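First ORF in transposon ISC1904 (Sulfolobus solfataricus, PDB 3ILX) probably takes part in DNA binding and strand exchange as the resolvase-type serine recombinase encoded by a transposon. Local coordinates at the interface of chains A and B. Coordinates in Å, arbitrary orientation; residue numbers count along the deposited sequence, not the author numbering. Chains: chain A/B, First ORF in transposon ISC1904.

Two patches of one two-fold symmetric interface, with centres about 34 Å apart, join the chains in different ways. Contact 1 is apolar and pairs helices 50-60 and 80-89 of each copy. Contact 2 draws on helices 105-125 and 131-142 with the chain end of A, against the start of helix 131-140 of B and the loop residues just before it, and is largely a matter of lysines and carbonyl or carboxylate oxygens. The contacts share no residue or helix, and contact 2 has a twin with the chains exchanged. Together they link the copies at two separate levels, which would suit a recombinase dimer.

Contact 1: the interface of chains A and B. Residues chain A 56, 60, 82-83, 86; chain B 56, 60, 82-83, 86.
A:Ile82 and B:Ile82 hold CG1 opposite the carbonyl carbon (chi1 -68° in A), a torsion that turns the gamma-methyl CG2 of each towards the other chain. In A:Val86 and B:Val86, one helical turn further on, CG1 lies anti to the backbone nitrogen (chi1 174° in A), which leaves CG2 beside that nitrogen and facing its twin. The two valines pass antiparallel, methyl beside methyl, with A:Val86 CG2 at 3.6 Å from B:Val86 CG2. The isoleucine side chains meet at a slant instead, A:Ile82 CG2 lying 3.9 Å from B:Ile82 CG2. Beta-branched residues suit this close meeting of helices 80-89, because a methyl group attached next to the backbone reaches the partner without a long, flexible arm.

The leucines build the flanks. A:Ile82 CG2 also meets B:Leu83 CD2, 3.9 Å away and approached at about a right angle; A:Leu83 CD2 makes the looser twin contact with B:Ile82 CG2. From the neighbouring helix 50-60, B:Leu56 CD2 lies 4.2 Å from A:Ile82 CG2. Further along that helix, A:Leu60 crosses B:Val86 at about a right angle, its CD1 methyl 4.1 Å from B:Val86 CA, where it rests on the partner's helix backbone. Its CD2 reaches the same CA and, at 4.2 Å, B:Val86 CG2, so that both branches of the fork are used. Cutting A:Leu60 back to an alanine would probably open a gap beside B:Val86, leaving its backbone without the two methyls that rest on it, and CG2 without its CD2 neighbour. B:Leu60 repeats this arrangement on A:Val86.

The aliphatic patch is thus a symmetric meeting of two-helix faces, whose leucines brace the central valines and isoleucines. It joins the resolvase-type catalytic domains of the two copies and, if this dimer exists in solution, would contribute apolar burial to its stability.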
# COMPACT_ATOMS: atom_id res chain seq x y z
N LEU A 56 -9.23 10.69 -3.26
CA LEU A 56 -7.94 11.07 -2.69
C LEU A 56 -7.60 12.54 -2.99
O LEU A 56 -7.09 13.27 -2.12
CB LEU A 56 -6.82 10.16 -3.24
CG LEU A 56 -5.37 10.47 -2.91
CD1 LEU A 56 -5.22 10.47 -1.41
CD2 LEU A 56 -4.44 9.40 -3.52
N LEU A 60 -7.20 15.69 -0.29
CA LEU A 60 -5.98 16.49 -0.39
C LEU A 60 -6.26 17.95 -0.72
O LEU A 60 -5.46 18.83 -0.35
CB LEU A 60 -5.04 15.89 -1.44
CG LEU A 60 -4.30 14.60 -1.07
CD1 LEU A 60 -3.70 13.91 -2.33
CD2 LEU A 60 -3.22 14.87 -0.01
N ILE A 82 -1.50 4.95 5.55
CA ILE A 82 -1.10 6.18 4.86
C ILE A 82 -2.35 7.04 4.64
O ILE A 82 -2.35 8.23 4.93
CB ILE A 82 -0.36 5.89 3.51
CG1 ILE A 82 0.99 5.24 3.79
CG2 ILE A 82 -0.18 7.20 2.66
CD1 ILE A 82 1.53 4.49 2.57
N LEU A 83 -3.44 6.43 4.19
CA LEU A 83 -4.66 7.23 3.98
C LEU A 83 -5.12 7.94 5.23
O LEU A 83 -5.60 9.07 5.16
CB LEU A 83 -5.81 6.39 3.41
CG LEU A 83 -5.51 5.78 2.05
CD1 LEU A 83 -6.70 4.91 1.66
CD2 LEU A 83 -5.28 6.87 0.97
N VAL A 86 -3.05 10.93 5.87
CA VAL A 86 -3.49 11.95 4.92
C VAL A 86 -4.75 12.64 5.40
O VAL A 86 -4.84 13.87 5.42
CB VAL A 86 -3.71 11.33 3.51
CG1 VAL A 86 -4.30 12.38 2.55
CG2 VAL A 86 -2.36 10.82 2.96
N LEU B 56 6.30 11.43 6.30
CA LEU B 56 4.96 11.60 5.73
C LEU B 56 4.24 12.81 6.37
O LEU B 56 3.62 13.62 5.71
CB LEU B 56 4.17 10.30 5.92
CG LEU B 56 2.70 10.25 5.48
CD1 LEU B 56 2.58 10.63 3.98
CD2 LEU B 56 2.07 8.83 5.78
N LEU B 60 2.99 16.38 4.59
CA LEU B 60 1.61 16.83 4.72
C LEU B 60 1.49 18.19 5.43
O LEU B 60 0.49 18.88 5.28
CB LEU B 60 0.78 15.79 5.46
CG LEU B 60 0.48 14.49 4.69
CD1 LEU B 60 0.21 13.40 5.71
CD2 LEU B 60 -0.72 14.70 3.74
N ILE B 82 0.05 6.60 -4.25
CA ILE B 82 -0.60 7.44 -3.27
C ILE B 82 0.37 8.51 -2.75
O ILE B 82 -0.01 9.69 -2.62
CB ILE B 82 -1.18 6.61 -2.12
CG1 ILE B 82 -2.36 5.78 -2.62
CG2 ILE B 82 -1.66 7.53 -0.98
CD1 ILE B 82 -2.71 4.63 -1.68
N LEU B 83 1.61 8.11 -2.43
CA LEU B 83 2.58 9.05 -1.95
C LEU B 83 2.87 10.09 -3.03
O LEU B 83 3.07 11.26 -2.71
CB LEU B 83 3.88 8.37 -1.48
CG LEU B 83 3.79 7.44 -0.26
CD1 LEU B 83 5.17 6.80 0.03
CD2 LEU B 83 3.23 8.15 1.00
N VAL B 86 0.06 12.61 -2.85
CA VAL B 86 0.28 13.40 -1.65
C VAL B 86 1.33 14.48 -1.87
O VAL B 86 1.06 15.67 -1.65
CB VAL B 86 0.62 12.49 -0.42
CG1 VAL B 86 1.02 13.33 0.79
CG2 VAL B 86 -0.59 11.61 -0.06

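Contact 2: the interface of chains A and B. Residues chain A 109, 140-141, 143; chain B 129-130, 133.
The C-terminal end of helix 131-142 in chain A meets the start of the equivalent helix 131-140 in chain B, with the loop leading into it, in the helical C-terminal part of this resolvase-type chain. A:Cys137 and B:Cys137 lie in these helices, and this cysteine has been found in an interchain disulfide, consistent with a real pairing here. B:Lys133 reaches across extended beyond CG, which carries its ammonium NZ to the carbonyl oxygen of A:Glu140 with a hydrogen bond of 2.6 Å; the donor is tilted 30° from the carbonyl plane. The same NZ hydrogen-bonds at 2.9 Å to A:Asn143 O, of the terminal carboxylate. A long lysine suits this place, since its ammonium can serve both the carbonyl at a helix C-terminus and the carboxylate beyond it. The A:Glu140 side chain crosses the lysine at about a right angle, with OE1 4.5 Å from B:Lys133 NZ, near enough perhaps to add electrostatic attraction.

B:Lys130 takes a bent path, turning at chi2 (-68°) and chi4, and brings its own NZ 3.0 Å from A:Asn143 O. Its CG packs 3.9 Å from CG2 of A:Val109, in helix 105-125, and CD touches A:Leu141 CD2. Valine and leucine shield these methylenes while the ammonium stays at the polar chain end.

B:Gln129 is likely to help position both lysines, B:Lys130 less firmly. Its amide OE1 accepts from B:Lys133 NZ at 3.1 Å, nearly along the C=O axis (161°), and from B:Lys130 NZ over the opposite amide face. B:Gln129 NE2 is linked to A:Asn143 OXT through water 1, 3.0 Å from NE2; the short distance from water to OXT makes that half doubtful. Glutamine offers both acceptor and NH2 on one short chain.

Two lysines thus probably neutralise the negative chain end and engage the helix terminus, tying the C-terminal helices of the two copies together.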
# COMPACT_ATOMS: atom_id res chain seq x y z
N VAL A 109 -8.14 -14.16 -3.25
CA VAL A 109 -7.35 -15.09 -4.06
C VAL A 109 -6.85 -14.35 -5.29
O VAL A 109 -5.70 -14.52 -5.73
CB VAL A 109 -8.20 -16.34 -4.45
CG1 VAL A 109 -7.56 -17.17 -5.52
CG2 VAL A 109 -8.51 -17.21 -3.19
N GLU A 140 -1.13 -23.01 -7.87
CA GLU A 140 -1.97 -23.66 -6.86
C GLU A 140 -3.23 -22.81 -6.59
O GLU A 140 -4.33 -23.35 -6.46
CB GLU A 140 -1.21 -23.93 -5.55
CG GLU A 140 -0.22 -25.11 -5.58
CD GLU A 140 -0.91 -26.42 -5.82
OE1 GLU A 140 -1.72 -26.85 -4.98
OE2 GLU A 140 -0.66 -27.03 -6.88
N LEU A 141 -3.06 -21.48 -6.53
CA LEU A 141 -4.18 -20.58 -6.25
C LEU A 141 -5.15 -20.43 -7.39
O LEU A 141 -6.31 -20.09 -7.16
CB LEU A 141 -3.72 -19.18 -5.80
CG LEU A 141 -3.08 -19.05 -4.43
CD1 LEU A 141 -2.81 -17.57 -4.16
CD2 LEU A 141 -3.97 -19.65 -3.33
N ASN A 143 -6.01 -22.99 -9.12
CA ASN A 143 -6.67 -24.27 -9.14
C ASN A 143 -7.81 -24.36 -8.14
O ASN A 143 -7.67 -23.89 -7.00
CB ASN A 143 -5.67 -25.38 -8.86
CG ASN A 143 -5.00 -25.87 -10.11
OD1 ASN A 143 -5.31 -26.95 -10.61
ND2 ASN A 143 -4.09 -25.06 -10.65
OXT ASN A 143 -8.87 -24.91 -8.46
N GLN B 129 -10.94 -23.26 1.30
CA GLN B 129 -10.14 -24.38 0.76
C GLN B 129 -8.68 -23.98 0.60
O GLN B 129 -7.79 -24.83 0.64
CB GLN B 129 -10.65 -24.83 -0.63
CG GLN B 129 -9.61 -25.66 -1.45
CD GLN B 129 -9.58 -25.34 -2.96
OE1 GLN B 129 -8.54 -24.93 -3.52
NE2 GLN B 129 -10.71 -25.53 -3.62
N LYS B 130 -8.46 -22.67 0.44
CA LYS B 130 -7.22 -22.06 0.03
C LYS B 130 -6.21 -21.78 1.17
O LYS B 130 -5.04 -21.50 0.92
CB LYS B 130 -7.57 -20.76 -0.71
CG LYS B 130 -8.27 -20.98 -2.06
CD LYS B 130 -7.30 -21.63 -3.05
CE LYS B 130 -7.65 -21.35 -4.52
NZ LYS B 130 -8.83 -22.10 -4.96
N LYS B 133 -2.99 -24.06 1.05
CA LYS B 133 -2.06 -23.74 -0.05
C LYS B 133 -1.22 -22.52 0.29
O LYS B 133 -0.01 -22.49 0.05
CB LYS B 133 -2.81 -23.49 -1.35
CG LYS B 133 -3.53 -24.72 -1.89
CD LYS B 133 -4.56 -24.27 -2.95
CE LYS B 133 -5.04 -25.43 -3.81
NZ LYS B 133 -5.78 -24.97 -5.04
O HOH W 1 -9.95 -25.72 -6.47